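Local coordinates for cruciform cutting endonuclease 1, mitochondrial (Schizosaccharomyces pombe, PDB 1KCF), which resolves four-way Holliday junctions as a homodimeric, metal-binding endonuclease and seems to be important for the maintenance of mitochondrial DNA, at residues S173-V178 / S231-S236; P35-S40 / S236-W241; S190-V195 / Y213-G218. All blocks are in the same frame, centred on the assembly; numbering follows the deposited sequence.

Interaction 1 (S173-V178 / S231-S236)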
ATOM      1  N   SER A 173      21.687  -8.028  12.311  1.00 56.06           N
ATOM      2  CA  SER A 173      22.115  -9.105  13.195  1.00 55.32           C
ATOM      3  C   SER A 173      23.168  -9.933  12.481  1.00 54.53           C
ATOM      4  O   SER A 173      24.170 -10.341  13.073  1.00 55.74           O
ATOM      5  CB  SER A 173      20.920  -9.992  13.562  1.00 57.64           C
ATOM      6  OG  SER A 173      21.342 -11.251  14.056  1.00 59.75           O
ATOM      7  N   TYR A 174      22.931 -10.174  11.198  1.00 51.53           N
ATOM      8  CA  TYR A 174      23.856 -10.947  10.394  1.00 49.32           C
ATOM      9  C   TYR A 174      25.241 -10.311  10.333  1.00 48.84           C
ATOM     10  O   TYR A 174      26.245 -10.948  10.663  1.00 49.10           O
ATOM     11  CB  TYR A 174      23.323 -11.107   8.968  1.00 46.69           C
ATOM     12  CG  TYR A 174      24.354 -11.682   8.024  1.00 46.06           C
ATOM     13  CD1 TYR A 174      24.736 -13.026   8.101  1.00 45.34           C
ATOM     14  CD2 TYR A 174      24.992 -10.870   7.092  1.00 42.84           C
ATOM     15  CE1 TYR A 174      25.736 -13.540   7.271  1.00 45.23           C
ATOM     16  CE2 TYR A 174      25.988 -11.368   6.263  1.00 44.10           C
ATOM     17  CZ  TYR A 174      26.357 -12.699   6.355  1.00 46.12           C
ATOM     18  OH  TYR A 174      27.355 -13.174   5.532  1.00 46.89           O
ATOM     19  N   TRP A 175      25.296  -9.058   9.903  1.00 48.43           N
ATOM     20  CA  TRP A 175      26.575  -8.376   9.773  1.00 50.24           C
ATOM     21  C   TRP A 175      27.300  -8.129  11.090  1.00 50.52           C
ATOM     22  O   TRP A 175      28.528  -8.127  11.130  1.00 50.40           O
ATOM     23  CB  TRP A 175      26.396  -7.065   9.003  1.00 49.56           C
ATOM     24  CG  TRP A 175      26.155  -7.294   7.536  1.00 49.24           C
ATOM     25  CD1 TRP A 175      25.035  -6.964   6.823  1.00 49.06           C
ATOM     26  CD2 TRP A 175      27.040  -7.942   6.613  1.00 47.76           C
ATOM     27  NE1 TRP A 175      25.168  -7.368   5.518  1.00 46.12           N
ATOM     28  CE2 TRP A 175      26.390  -7.970   5.360  1.00 46.85           C
ATOM     29  CE3 TRP A 175      28.319  -8.503   6.722  1.00 48.61           C
ATOM     30  CZ2 TRP A 175      26.975  -8.535   4.223  1.00 46.85           C
ATOM     31  CZ3 TRP A 175      28.903  -9.066   5.590  1.00 47.86           C
ATOM     32  CH2 TRP A 175      28.227  -9.076   4.357  1.00 48.43           C
ATOM     33  N   ALA A 176      26.549  -7.929  12.165  1.00 53.26           N
ATOM     34  CA  ALA A 176      27.152  -7.692  13.471  1.00 55.54           C
ATOM     35  C   ALA A 176      27.985  -8.900  13.912  1.00 57.81           C
ATOM     36  O   ALA A 176      29.133  -8.757  14.334  1.00 58.25           O
ATOM     37  CB  ALA A 176      26.071  -7.405  14.498  1.00 54.38           C
ATOM     38  N   SER A 177      27.403 -10.089  13.803  1.00 58.90           N
ATOM     39  CA  SER A 177      28.091 -11.309  14.206  1.00 61.06           C
ATOM     40  C   SER A 177      29.214 -11.709  13.258  1.00 62.20           C
ATOM     41  O   SER A 177      30.202 -12.315  13.678  1.00 63.18           O
ATOM     42  CB  SER A 177      27.091 -12.460  14.328  1.00 61.84           C
ATOM     43  OG  SER A 177      26.376 -12.642  13.119  1.00 63.93           O
ATOM     44  N   VAL A 178      29.068 -11.368  11.983  1.00 62.37           N
ATOM     45  CA  VAL A 178      30.075 -11.714  10.985  1.00 61.64           C
ATOM     46  C   VAL A 178      31.250 -10.746  10.945  1.00 61.20           C
ATOM     47  O   VAL A 178      32.363 -11.133  10.594  1.00 61.35           O
ATOM     48  CB  VAL A 178      29.452 -11.788   9.572  1.00 62.60           C
ATOM     49  CG1 VAL A 178      30.532 -12.062   8.533  1.00 62.99           C
ATOM     50  CG2 VAL A 178      28.392 -12.876   9.533  1.00 63.66           C
ATOM     51  N   SER A 231      21.527   0.006   1.988  1.00 39.55           N
ATOM     52  CA  SER A 231      21.048  -0.837   0.897  1.00 39.75           C
ATOM     53  C   SER A 231      22.106  -1.842   0.445  1.00 39.17           C
ATOM     54  O   SER A 231      21.775  -2.951   0.025  1.00 38.48           O
ATOM     55  CB  SER A 231      20.581   0.014  -0.299  1.00 39.17           C
ATOM     56  OG  SER A 231      21.642   0.764  -0.865  1.00 40.51           O
ATOM     57  N   ALA A 232      23.378  -1.462   0.529  1.00 38.30           N
ATOM     58  CA  ALA A 232      24.452  -2.363   0.124  1.00 37.01           C
ATOM     59  C   ALA A 232      24.522  -3.558   1.081  1.00 36.46           C
ATOM     60  O   ALA A 232      24.795  -4.681   0.664  1.00 34.19           O
ATOM     61  CB  ALA A 232      25.786  -1.621   0.102  1.00 37.15           C
ATOM     62  N   LEU A 233      24.274  -3.316   2.365  1.00 35.99           N
ATOM     63  CA  LEU A 233      24.305  -4.393   3.357  1.00 36.08           C
ATOM     64  C   LEU A 233      23.095  -5.300   3.202  1.00 35.46           C
ATOM     65  O   LEU A 233      23.148  -6.483   3.545  1.00 36.25           O
ATOM     66  CB  LEU A 233      24.343  -3.825   4.777  1.00 37.29           C
ATOM     67  CG  LEU A 233      25.639  -3.135   5.204  1.00 37.60           C
ATOM     68  CD1 LEU A 233      25.401  -2.367   6.486  1.00 34.74           C
ATOM     69  CD2 LEU A 233      26.739  -4.173   5.387  1.00 38.42           C
ATOM     70  N   ILE A 234      22.003  -4.746   2.689  1.00 35.22           N
ATOM     71  CA  ILE A 234      20.797  -5.532   2.471  1.00 35.44           C
ATOM     72  C   ILE A 234      21.050  -6.531   1.343  1.00 37.61           C
ATOM     73  O   ILE A 234      20.898  -7.739   1.528  1.00 38.16           O
ATOM     74  CB  ILE A 234      19.600  -4.626   2.096  1.00 37.93           C
ATOM     75  CG1 ILE A 234      19.132  -3.839   3.326  1.00 39.88           C
ATOM     76  CG2 ILE A 234      18.459  -5.460   1.537  1.00 37.39           C
ATOM     77  CD1 ILE A 234      18.022  -2.835   3.026  1.00 40.77           C
ATOM     78  N   ALA A 235      21.448  -6.016   0.182  1.00 36.39           N
ATOM     79  CA  ALA A 235      21.720  -6.850  -0.987  1.00 38.31           C
ATOM     80  C   ALA A 235      22.826  -7.868  -0.741  1.00 40.30           C
ATOM     81  O   ALA A 235      22.616  -9.069  -0.917  1.00 42.73           O
ATOM     82  CB  ALA A 235      22.092  -5.976  -2.178  1.00 36.88           C
ATOM     83  N   SER A 236      24.004  -7.392  -0.341  1.00 39.81           N
ATOM     84  CA  SER A 236      25.126  -8.292  -0.103  1.00 41.19           C
ATOM     85  C   SER A 236      24.815  -9.280   1.013  1.00 42.02           C
ATOM     86  O   SER A 236      25.218 -10.443   0.952  1.00 43.14           O
ATOM     87  CB  SER A 236      26.397  -7.503   0.229  1.00 39.94           C
ATOM     88  OG  SER A 236      26.300  -6.850   1.480  1.00 44.48           O
TER
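W175 and L233 share the one hydrogen bond between segments 173-178 and 231-236. The indole NE1 donates to the main-chain O of L233 over 3.0 Å. The bond is fairly straight, with an N-H...O angle of 164°. The oxygen sits in the ring plane at the edge of the indole, while the donor lies somewhat tilted from the carbonyl plane. The polar atom of an otherwise apolar, buried ring is thereby satisfied by the backbone of the facing helix.

The second kind of contact is CH-pi. CD2 of L233 stands over the five-membered ring of W175, 3.6 Å from its centroid and close to the ring normal. On the opposite face, CE2 of Y174 rises above the middle of the indole, so the ring is clasped between its sequence neighbour and the leucine methyl. With CG of W175 beside its own backbone N (chi1 -73°), the indole leans across the gap. This is helix-to-helix packing within the RNase H-like core of a RuvC-family resolvase: helix 168-179 lies against helix 224-253, the helix that also carries D230, a magnesium ligand.

S236 adds a van der Waals contact, its OG lying 3.3 Å from W175 CZ2, oblique to the ring. That hydroxyl is held by donating to A232 O, 2.8 Å from OG, and S236 N reaches the same oxygen from the other face of its plane. A leucine at the W175 position would probably leave L233 O without its indole donor and open a gap between L233 CD2 and Y174. M194 and L198 of helix 191-200 also pack on the indole.

Interaction 2 (P35-S40 / S236-W241); sequences PIYPTS and SGWMRW
Y37 and P38 meet the outer edge of the W238 indole, and no hydrogen bond crosses the contact. CB of Y37 lies 3.6 Å from W238 CH2, near the plane of the indole. The main-chain O of P38 approaches the same rim, 3.3 Å from W238 CH2, so the benzo edge of the tryptophan is met by a methylene and a carbonyl oxygen together. The two aromatic side chains run at about a right angle, but their rings form neither a stack nor a T: the planes are turned 50° and the centroid of the tyrosine ring stands 6.0 Å from that of the indole's six-membered ring. At the next residue, the methyl CE of M239 comes to 3.9 Å from T39 O, the sulfur chain being bent at its last torsion (chi3 59°).

What brings W238 to the loop is its first torsion: CG is anti to the backbone N (chi1 -177°), which sends the indole out from the helix flank. Beyond the first shell, V113 and L115 of strand 113-118 and L164 of strand 162-165 touch this indole, and F162 meets the Y37 ring edge-to-face. T39 makes backbone hydrogen bonds with Q59 of strand 52-59, which tie the loop to the sheet.

The loop connects helix 26-33, in the N-terminal SAP region, to strand 42-47, whose two neighbours in the sheet are 113-118 and 52-59. W238 is thus wedged between this connection and the sheet, joining the entry to the first strand of an RNase H-like fold to the long helix 224-253 that packs on it.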
ATOM      1  N   PRO A  35      13.447 -21.658   0.290  1.00 56.24           N
ATOM      2  CA  PRO A  35      13.366 -21.543  -1.169  1.00 55.41           C
ATOM      3  C   PRO A  35      14.683 -21.127  -1.818  1.00 55.81           C
ATOM      4  O   PRO A  35      15.476 -20.388  -1.231  1.00 56.06           O
ATOM      5  CB  PRO A  35      12.274 -20.490  -1.372  1.00 55.20           C
ATOM      6  CG  PRO A  35      11.412 -20.655  -0.160  1.00 55.83           C
ATOM      7  CD  PRO A  35      12.432 -20.810   0.938  1.00 55.27           C
ATOM      8  N   ILE A  36      14.907 -21.605  -3.037  1.00 55.74           N
ATOM      9  CA  ILE A  36      16.112 -21.275  -3.783  1.00 54.91           C
ATOM     10  C   ILE A  36      15.813 -20.109  -4.717  1.00 54.47           C
ATOM     11  O   ILE A  36      14.950 -20.206  -5.592  1.00 53.79           O
ATOM     12  CB  ILE A  36      16.597 -22.475  -4.621  1.00 57.42           C
ATOM     13  CG1 ILE A  36      17.614 -22.011  -5.669  1.00 57.44           C
ATOM     14  CG2 ILE A  36      15.411 -23.160  -5.280  1.00 58.48           C
ATOM     15  CD1 ILE A  36      18.911 -21.502  -5.086  1.00 61.06           C
ATOM     16  N   TYR A  37      16.525 -19.003  -4.523  1.00 52.68           N
ATOM     17  CA  TYR A  37      16.330 -17.823  -5.349  1.00 51.36           C
ATOM     18  C   TYR A  37      17.597 -17.509  -6.131  1.00 50.65           C
ATOM     19  O   TYR A  37      18.689 -17.928  -5.754  1.00 50.58           O
ATOM     20  CB  TYR A  37      15.970 -16.610  -4.485  1.00 50.03           C
ATOM     21  CG  TYR A  37      14.785 -16.794  -3.562  1.00 50.92           C
ATOM     22  CD1 TYR A  37      14.969 -17.121  -2.218  1.00 51.01           C
ATOM     23  CD2 TYR A  37      13.478 -16.605  -4.022  1.00 51.29           C
ATOM     24  CE1 TYR A  37      13.881 -17.253  -1.352  1.00 51.26           C
ATOM     25  CE2 TYR A  37      12.381 -16.735  -3.163  1.00 49.89           C
ATOM     26  CZ  TYR A  37      12.592 -17.056  -1.832  1.00 52.62           C
ATOM     27  OH  TYR A  37      11.514 -17.175  -0.975  1.00 56.69           O
ATOM     28  N   PRO A  38      17.468 -16.766  -7.242  1.00 50.01           N
ATOM     29  CA  PRO A  38      18.625 -16.401  -8.063  1.00 48.06           C
ATOM     30  C   PRO A  38      19.484 -15.406  -7.285  1.00 47.43           C
ATOM     31  O   PRO A  38      18.984 -14.732  -6.386  1.00 46.27           O
ATOM     32  CB  PRO A  38      17.991 -15.737  -9.283  1.00 50.00           C
ATOM     33  CG  PRO A  38      16.600 -16.296  -9.320  1.00 51.71           C
ATOM     34  CD  PRO A  38      16.217 -16.318  -7.874  1.00 49.14           C
ATOM     35  N   THR A  39      20.767 -15.316  -7.617  1.00 45.61           N
ATOM     36  CA  THR A  39      21.648 -14.366  -6.947  1.00 44.17           C
ATOM     37  C   THR A  39      22.254 -13.400  -7.952  1.00 41.86           C
ATOM     38  O   THR A  39      23.259 -12.764  -7.676  1.00 41.39           O
ATOM     39  CB  THR A  39      22.793 -15.057  -6.174  1.00 45.83           C
ATOM     40  OG1 THR A  39      23.465 -15.984  -7.033  1.00 50.70           O
ATOM     41  CG2 THR A  39      22.250 -15.776  -4.954  1.00 45.88           C
ATOM     42  N   SER A  40      21.641 -13.307  -9.127  1.00 42.05           N
ATOM     43  CA  SER A  40      22.098 -12.383 -10.151  1.00 43.85           C
ATOM     44  C   SER A  40      21.005 -11.330 -10.302  1.00 42.94           C
ATOM     45  O   SER A  40      19.828 -11.614 -10.078  1.00 40.76           O
ATOM     46  CB  SER A  40      22.328 -13.106 -11.488  1.00 46.86           C
ATOM     47  OG  SER A  40      21.124 -13.666 -11.995  1.00 54.92           O
ATOM     48  N   SER A 236      24.004  -7.392  -0.341  1.00 39.81           N
ATOM     49  CA  SER A 236      25.126  -8.292  -0.103  1.00 41.19           C
ATOM     50  C   SER A 236      24.815  -9.280   1.013  1.00 42.02           C
ATOM     51  O   SER A 236      25.218 -10.443   0.952  1.00 43.14           O
ATOM     52  CB  SER A 236      26.397  -7.503   0.229  1.00 39.94           C
ATOM     53  OG  SER A 236      26.300  -6.850   1.480  1.00 44.48           O
ATOM     54  N   GLY A 237      24.092  -8.821   2.030  1.00 41.90           N
ATOM     55  CA  GLY A 237      23.747  -9.698   3.130  1.00 41.58           C
ATOM     56  C   GLY A 237      22.866 -10.842   2.661  1.00 42.86           C
ATOM     57  O   GLY A 237      23.096 -11.997   3.003  1.00 42.81           O
ATOM     58  N   TRP A 238      21.855 -10.521   1.862  1.00 41.79           N
ATOM     59  CA  TRP A 238      20.936 -11.531   1.357  1.00 42.79           C
ATOM     60  C   TRP A 238      21.612 -12.502   0.384  1.00 43.55           C
ATOM     61  O   TRP A 238      21.329 -13.701   0.381  1.00 41.57           O
ATOM     62  CB  TRP A 238      19.760 -10.855   0.656  1.00 39.73           C
ATOM     63  CG  TRP A 238      18.726 -11.813   0.168  1.00 37.16           C
ATOM     64  CD1 TRP A 238      17.688 -12.336   0.884  1.00 33.83           C
ATOM     65  CD2 TRP A 238      18.628 -12.363  -1.146  1.00 34.56           C
ATOM     66  NE1 TRP A 238      16.943 -13.177   0.091  1.00 35.47           N
ATOM     67  CE2 TRP A 238      17.500 -13.213  -1.166  1.00 33.44           C
ATOM     68  CE3 TRP A 238      19.382 -12.225  -2.318  1.00 35.57           C
ATOM     69  CZ2 TRP A 238      17.107 -13.917  -2.301  1.00 31.29           C
ATOM     70  CZ3 TRP A 238      18.992 -12.927  -3.454  1.00 34.09           C
ATOM     71  CH2 TRP A 238      17.863 -13.763  -3.434  1.00 34.15           C
ATOM     72  N   MET A 239      22.493 -11.980  -0.456  1.00 44.83           N
ATOM     73  CA  MET A 239      23.178 -12.824  -1.420  1.00 47.90           C
ATOM     74  C   MET A 239      24.081 -13.824  -0.719  1.00 48.11           C
ATOM     75  O   MET A 239      24.231 -14.954  -1.178  1.00 48.78           O
ATOM     76  CB  MET A 239      23.982 -11.964  -2.390  1.00 47.62           C
ATOM     77  CG  MET A 239      23.104 -11.183  -3.352  1.00 51.61           C
ATOM     78  SD  MET A 239      23.986  -9.841  -4.163  1.00 56.52           S
ATOM     79  CE  MET A 239      25.266 -10.732  -4.952  1.00 54.38           C
ATOM     80  N   ARG A 240      24.674 -13.415   0.398  1.00 48.93           N
ATOM     81  CA  ARG A 240      25.544 -14.310   1.140  1.00 49.85           C
ATOM     82  C   ARG A 240      24.711 -15.382   1.822  1.00 50.38           C
ATOM     83  O   ARG A 240      25.153 -16.526   1.941  1.00 51.31           O
ATOM     84  CB  ARG A 240      26.374 -13.537   2.171  1.00 53.32           C
ATOM     85  CG  ARG A 240      27.324 -12.518   1.548  1.00 60.14           C
ATOM     86  CD  ARG A 240      28.306 -11.950   2.570  1.00 65.43           C
ATOM     87  NE  ARG A 240      29.381 -12.889   2.883  1.00 70.49           N
ATOM     88  CZ  ARG A 240      30.347 -12.659   3.767  1.00 72.31           C
ATOM     89  NH1 ARG A 240      30.382 -11.516   4.437  1.00 74.06           N
ATOM     90  NH2 ARG A 240      31.283 -13.573   3.982  1.00 75.81           N
ATOM     91  N   TRP A 241      23.504 -15.025   2.262  1.00 48.36           N
ATOM     92  CA  TRP A 241      22.633 -16.004   2.907  1.00 47.03           C
ATOM     93  C   TRP A 241      22.345 -17.122   1.926  1.00 46.71           C
ATOM     94  O   TRP A 241      22.416 -18.299   2.274  1.00 46.83           O
ATOM     95  CB  TRP A 241      21.296 -15.391   3.333  1.00 46.10           C
ATOM     96  CG  TRP A 241      21.393 -14.321   4.366  1.00 45.54           C
ATOM     97  CD1 TRP A 241      22.434 -14.093   5.215  1.00 44.11           C
ATOM     98  CD2 TRP A 241      20.401 -13.331   4.667  1.00 44.93           C
ATOM     99  NE1 TRP A 241      22.156 -13.021   6.027  1.00 44.60           N
ATOM    100  CE2 TRP A 241      20.915 -12.532   5.712  1.00 43.94           C
ATOM    101  CE3 TRP A 241      19.128 -13.042   4.159  1.00 45.08           C
ATOM    102  CZ2 TRP A 241      20.199 -11.457   6.258  1.00 42.10           C
ATOM    103  CZ3 TRP A 241      18.415 -11.970   4.702  1.00 42.67           C
ATOM    104  CH2 TRP A 241      18.956 -11.194   5.740  1.00 41.82           C
TER

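Interaction 3 (S190-V195 / Y213-G218). With SO4 (sulfate ion), chain C.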
ATOM      1  N   SER A 190      29.937   0.653  12.672  1.00 48.93           N
ATOM      2  CA  SER A 190      28.857   1.355  11.995  1.00 47.63           C
ATOM      3  C   SER A 190      28.648   0.709  10.624  1.00 44.94           C
ATOM      4  O   SER A 190      29.531   0.018  10.120  1.00 45.65           O
ATOM      5  CB  SER A 190      29.211   2.835  11.820  1.00 47.28           C
ATOM      6  OG  SER A 190      30.228   3.003  10.850  1.00 49.81           O
ATOM      7  N   ARG A 191      27.478   0.929  10.033  1.00 43.51           N
ATOM      8  CA  ARG A 191      27.160   0.373   8.719  1.00 42.62           C
ATOM      9  C   ARG A 191      28.180   0.825   7.673  1.00 41.78           C
ATOM     10  O   ARG A 191      28.631   0.028   6.855  1.00 38.54           O
ATOM     11  CB  ARG A 191      25.747   0.790   8.308  1.00 41.95           C
ATOM     12  CG  ARG A 191      24.657   0.174   9.178  1.00 44.26           C
ATOM     13  CD  ARG A 191      23.314   0.862   8.969  1.00 46.86           C
ATOM     14  NE  ARG A 191      23.368   2.268   9.359  1.00 50.37           N
ATOM     15  CZ  ARG A 191      22.436   3.167   9.063  1.00 51.91           C
ATOM     16  NH1 ARG A 191      21.365   2.812   8.367  1.00 53.77           N
ATOM     17  NH2 ARG A 191      22.576   4.425   9.459  1.00 52.35           N
ATOM     18  N   VAL A 192      28.548   2.103   7.714  1.00 43.81           N
ATOM     19  CA  VAL A 192      29.531   2.656   6.781  1.00 43.54           C
ATOM     20  C   VAL A 192      30.874   1.940   6.916  1.00 44.01           C
ATOM     21  O   VAL A 192      31.525   1.627   5.921  1.00 45.61           O
ATOM     22  CB  VAL A 192      29.729   4.168   7.031  1.00 43.55           C
ATOM     23  CG1 VAL A 192      30.997   4.662   6.347  1.00 42.74           C
ATOM     24  CG2 VAL A 192      28.523   4.934   6.508  1.00 43.65           C
ATOM     25  N   GLN A 193      31.286   1.681   8.152  1.00 46.18           N
ATOM     26  CA  GLN A 193      32.548   0.996   8.406  1.00 46.42           C
ATOM     27  C   GLN A 193      32.497  -0.456   7.949  1.00 45.27           C
ATOM     28  O   GLN A 193      33.489  -0.992   7.454  1.00 45.74           O
ATOM     29  CB  GLN A 193      32.897   1.051   9.895  1.00 48.21           C
ATOM     30  CG  GLN A 193      34.014   2.029  10.232  1.00 55.43           C
ATOM     31  CD  GLN A 193      35.288   1.760   9.440  1.00 60.17           C
ATOM     32  OE1 GLN A 193      35.886   0.685   9.544  1.00 60.83           O
ATOM     33  NE2 GLN A 193      35.704   2.737   8.639  1.00 62.37           N
ATOM     34  N   MET A 194      31.347  -1.099   8.122  1.00 43.28           N
ATOM     35  CA  MET A 194      31.210  -2.488   7.702  1.00 43.16           C
ATOM     36  C   MET A 194      31.374  -2.599   6.192  1.00 41.56           C
ATOM     37  O   MET A 194      32.075  -3.481   5.709  1.00 40.76           O
ATOM     38  CB  MET A 194      29.851  -3.057   8.118  1.00 43.35           C
ATOM     39  CG  MET A 194      29.666  -3.176   9.618  1.00 47.45           C
ATOM     40  SD  MET A 194      28.255  -4.218  10.085  1.00 53.12           S
ATOM     41  CE  MET A 194      26.940  -3.033  10.103  1.00 50.63           C
ATOM     42  N   VAL A 195      30.733  -1.698   5.450  1.00 41.28           N
ATOM     43  CA  VAL A 195      30.816  -1.711   3.998  1.00 42.13           C
ATOM     44  C   VAL A 195      32.218  -1.360   3.532  1.00 45.67           C
ATOM     45  O   VAL A 195      32.738  -1.964   2.595  1.00 46.31           O
ATOM     46  CB  VAL A 195      29.821  -0.720   3.366  1.00 40.70           C
ATOM     47  CG1 VAL A 195      30.034  -0.655   1.852  1.00 37.17           C
ATOM     48  CG2 VAL A 195      28.397  -1.161   3.679  1.00 40.01           C
ATOM     49  N   TYR A 213      32.560   5.515  -7.503  1.00 53.60           N
ATOM     50  CA  TYR A 213      32.809   6.948  -7.389  1.00 56.11           C
ATOM     51  C   TYR A 213      31.867   7.628  -6.400  1.00 55.66           C
ATOM     52  O   TYR A 213      32.303   8.438  -5.579  1.00 55.86           O
ATOM     53  CB  TYR A 213      32.676   7.630  -8.756  1.00 59.13           C
ATOM     54  CG  TYR A 213      33.158   9.066  -8.756  1.00 63.14           C
ATOM     55  CD1 TYR A 213      34.520   9.362  -8.694  1.00 63.65           C
ATOM     56  CD2 TYR A 213      32.252  10.130  -8.785  1.00 63.74           C
ATOM     57  CE1 TYR A 213      34.970  10.680  -8.657  1.00 66.79           C
ATOM     58  CE2 TYR A 213      32.694  11.453  -8.749  1.00 66.38           C
ATOM     59  CZ  TYR A 213      34.054  11.719  -8.683  1.00 68.09           C
ATOM     60  OH  TYR A 213      34.501  13.022  -8.625  1.00 70.49           O
ATOM     61  N   LYS A 214      30.577   7.312  -6.484  1.00 55.64           N
ATOM     62  CA  LYS A 214      29.588   7.906  -5.586  1.00 56.76           C
ATOM     63  C   LYS A 214      29.955   7.640  -4.130  1.00 57.21           C
ATOM     64  O   LYS A 214      29.878   8.527  -3.276  1.00 55.84           O
ATOM     65  CB  LYS A 214      28.196   7.326  -5.846  1.00 58.43           C
ATOM     66  CG  LYS A 214      27.642   7.570  -7.233  1.00 61.84           C
ATOM     67  CD  LYS A 214      26.174   7.164  -7.298  1.00 64.65           C
ATOM     68  CE  LYS A 214      25.620   7.295  -8.709  1.00 65.67           C
ATOM     69  NZ  LYS A 214      24.159   7.006  -8.763  1.00 66.59           N
ATOM     70  N   TRP A 215      30.355   6.405  -3.854  1.00 55.46           N
ATOM     71  CA  TRP A 215      30.726   6.011  -2.510  1.00 55.04           C
ATOM     72  C   TRP A 215      31.949   6.752  -1.985  1.00 58.17           C
ATOM     73  O   TRP A 215      31.922   7.296  -0.882  1.00 59.88           O
ATOM     74  CB  TRP A 215      30.984   4.509  -2.466  1.00 51.16           C
ATOM     75  CG  TRP A 215      31.449   4.027  -1.136  1.00 45.88           C
ATOM     76  CD1 TRP A 215      32.698   3.591  -0.813  1.00 43.70           C
ATOM     77  CD2 TRP A 215      30.658   3.903   0.048  1.00 43.03           C
ATOM     78  NE1 TRP A 215      32.734   3.194   0.502  1.00 44.69           N
ATOM     79  CE2 TRP A 215      31.495   3.375   1.054  1.00 43.03           C
ATOM     80  CE3 TRP A 215      29.321   4.184   0.357  1.00 41.23           C
ATOM     81  CZ2 TRP A 215      31.040   3.121   2.350  1.00 42.02           C
ATOM     82  CZ3 TRP A 215      28.866   3.932   1.644  1.00 40.94           C
ATOM     83  CH2 TRP A 215      29.726   3.404   2.625  1.00 41.90           C
ATOM     84  N   ASN A 216      33.020   6.773  -2.771  1.00 61.08           N
ATOM     85  CA  ASN A 216      34.243   7.441  -2.349  1.00 64.38           C
ATOM     86  C   ASN A 216      34.132   8.958  -2.275  1.00 68.33           C
ATOM     87  O   ASN A 216      34.667   9.577  -1.357  1.00 68.10           O
ATOM     88  CB  ASN A 216      35.408   7.064  -3.266  1.00 62.02           C
ATOM     89  CG  ASN A 216      35.880   5.644  -3.048  1.00 62.81           C
ATOM     90  OD1 ASN A 216      35.854   5.134  -1.924  1.00 60.98           O
ATOM     91  ND2 ASN A 216      36.333   4.999  -4.117  1.00 59.47           N
ATOM     92  N   ASN A 217      33.439   9.557  -3.238  1.00 73.36           N
ATOM     93  CA  ASN A 217      33.289  11.007  -3.255  1.00 78.96           C
ATOM     94  C   ASN A 217      32.142  11.454  -2.361  1.00 81.36           C
ATOM     95  O   ASN A 217      32.330  12.251  -1.443  1.00 82.58           O
ATOM     96  CB  ASN A 217      33.041  11.502  -4.679  1.00 80.77           C
ATOM     97  CG  ASN A 217      32.944  13.013  -4.756  1.00 83.61           C
ATOM     98  OD1 ASN A 217      33.930  13.722  -4.550  1.00 85.59           O
ATOM     99  ND2 ASN A 217      31.749  13.516  -5.043  1.00 85.04           N
ATOM    100  N   GLY A 218      30.953  10.935  -2.642  1.00 83.85           N
ATOM    101  CA  GLY A 218      29.788  11.292  -1.860  1.00 86.47           C
ATOM    102  C   GLY A 218      29.926  10.963  -0.386  1.00 88.28           C
ATOM    103  O   GLY A 218      29.626   9.849   0.040  1.00 89.51           O
TER
HETATM  104  S   SO4 C 400      25.303   3.152  12.427  1.00 71.09           S
HETATM  105  O1  SO4 C 400      25.644   2.694  11.067  1.00 72.32           O
HETATM  106  O2  SO4 C 400      25.334   1.995  13.342  1.00 72.61           O
HETATM  107  O3  SO4 C 400      26.281   4.165  12.861  1.00 71.37           O
HETATM  108  O4  SO4 C 400      23.952   3.745  12.428  1.00 71.28           O
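W215 holds CG anti to its backbone N (chi1 177°), which carries the indole outward to V192 and V195, and each valine turns its CG1 branch the same way, anti to its own N. The valine branches then reach the benzo part of the ring. V195 CG1 lies over one face, offset toward the rim and 3.9 Å from W215 CZ2. V192 CG1 comes to 4.1 Å from W215 CH2, and the main-chain O of V192 lies at the ring edge, in its plane. The contact is therefore van der Waals in kind, with no hydrogen bond between the two segments. W70 stacks on the indole and K225 makes a cation-pi contact with it, so W215 is enclosed by more than the valines.

At the start of helix 191-200, S190 is the N-cap: its OG accepts from Q193 N at 3.2 Å. The next residue grips a sulfate, probably from the crystallisation liquor. A bend at chi3 (-63°) turns NE toward the sulfate, so that R191 N and R191 NE both donate to sulfate O1, at 2.7 and 2.9 Å. The oxygen lies at the edge of the guanidinium. A weak bond links R191 NH2 to sulfate O4, while NH1 makes a salt bridge with D230 OD1.

An anion at a capped helix N-terminus, held by a main-chain N-H and an arginine bridged to a magnesium ligand, with R120 and R122 touching that arginine, is consistent with a DNA phosphate site beside the metal centre of this RNase H-like nuclease.

Helix 224-253 runs through interactions 1 and 2, which share S236 and have centres about 12 Å apart; W175 CZ2 lies 3.6 Å from G237 CA where they adjoin. Interaction 3, whose centre is about 14 Å from that of interaction 1, meets it through helix 191-200, with L233 CG 3.7 Å from V195 CG2 and W175 CB 3.6 Å from M194 SD. Interactions 2 and 3 do not touch, their centres standing about 22 Å apart. Interactions 1 and 3 both border the magnesium site: the L233 side chain is about 5 Å from that of D230 and about 7 Å from that of D46, and R191 of interaction 3 is salt-bridged to D230, whereas the W238 side chain is about 12 Å from that of D46.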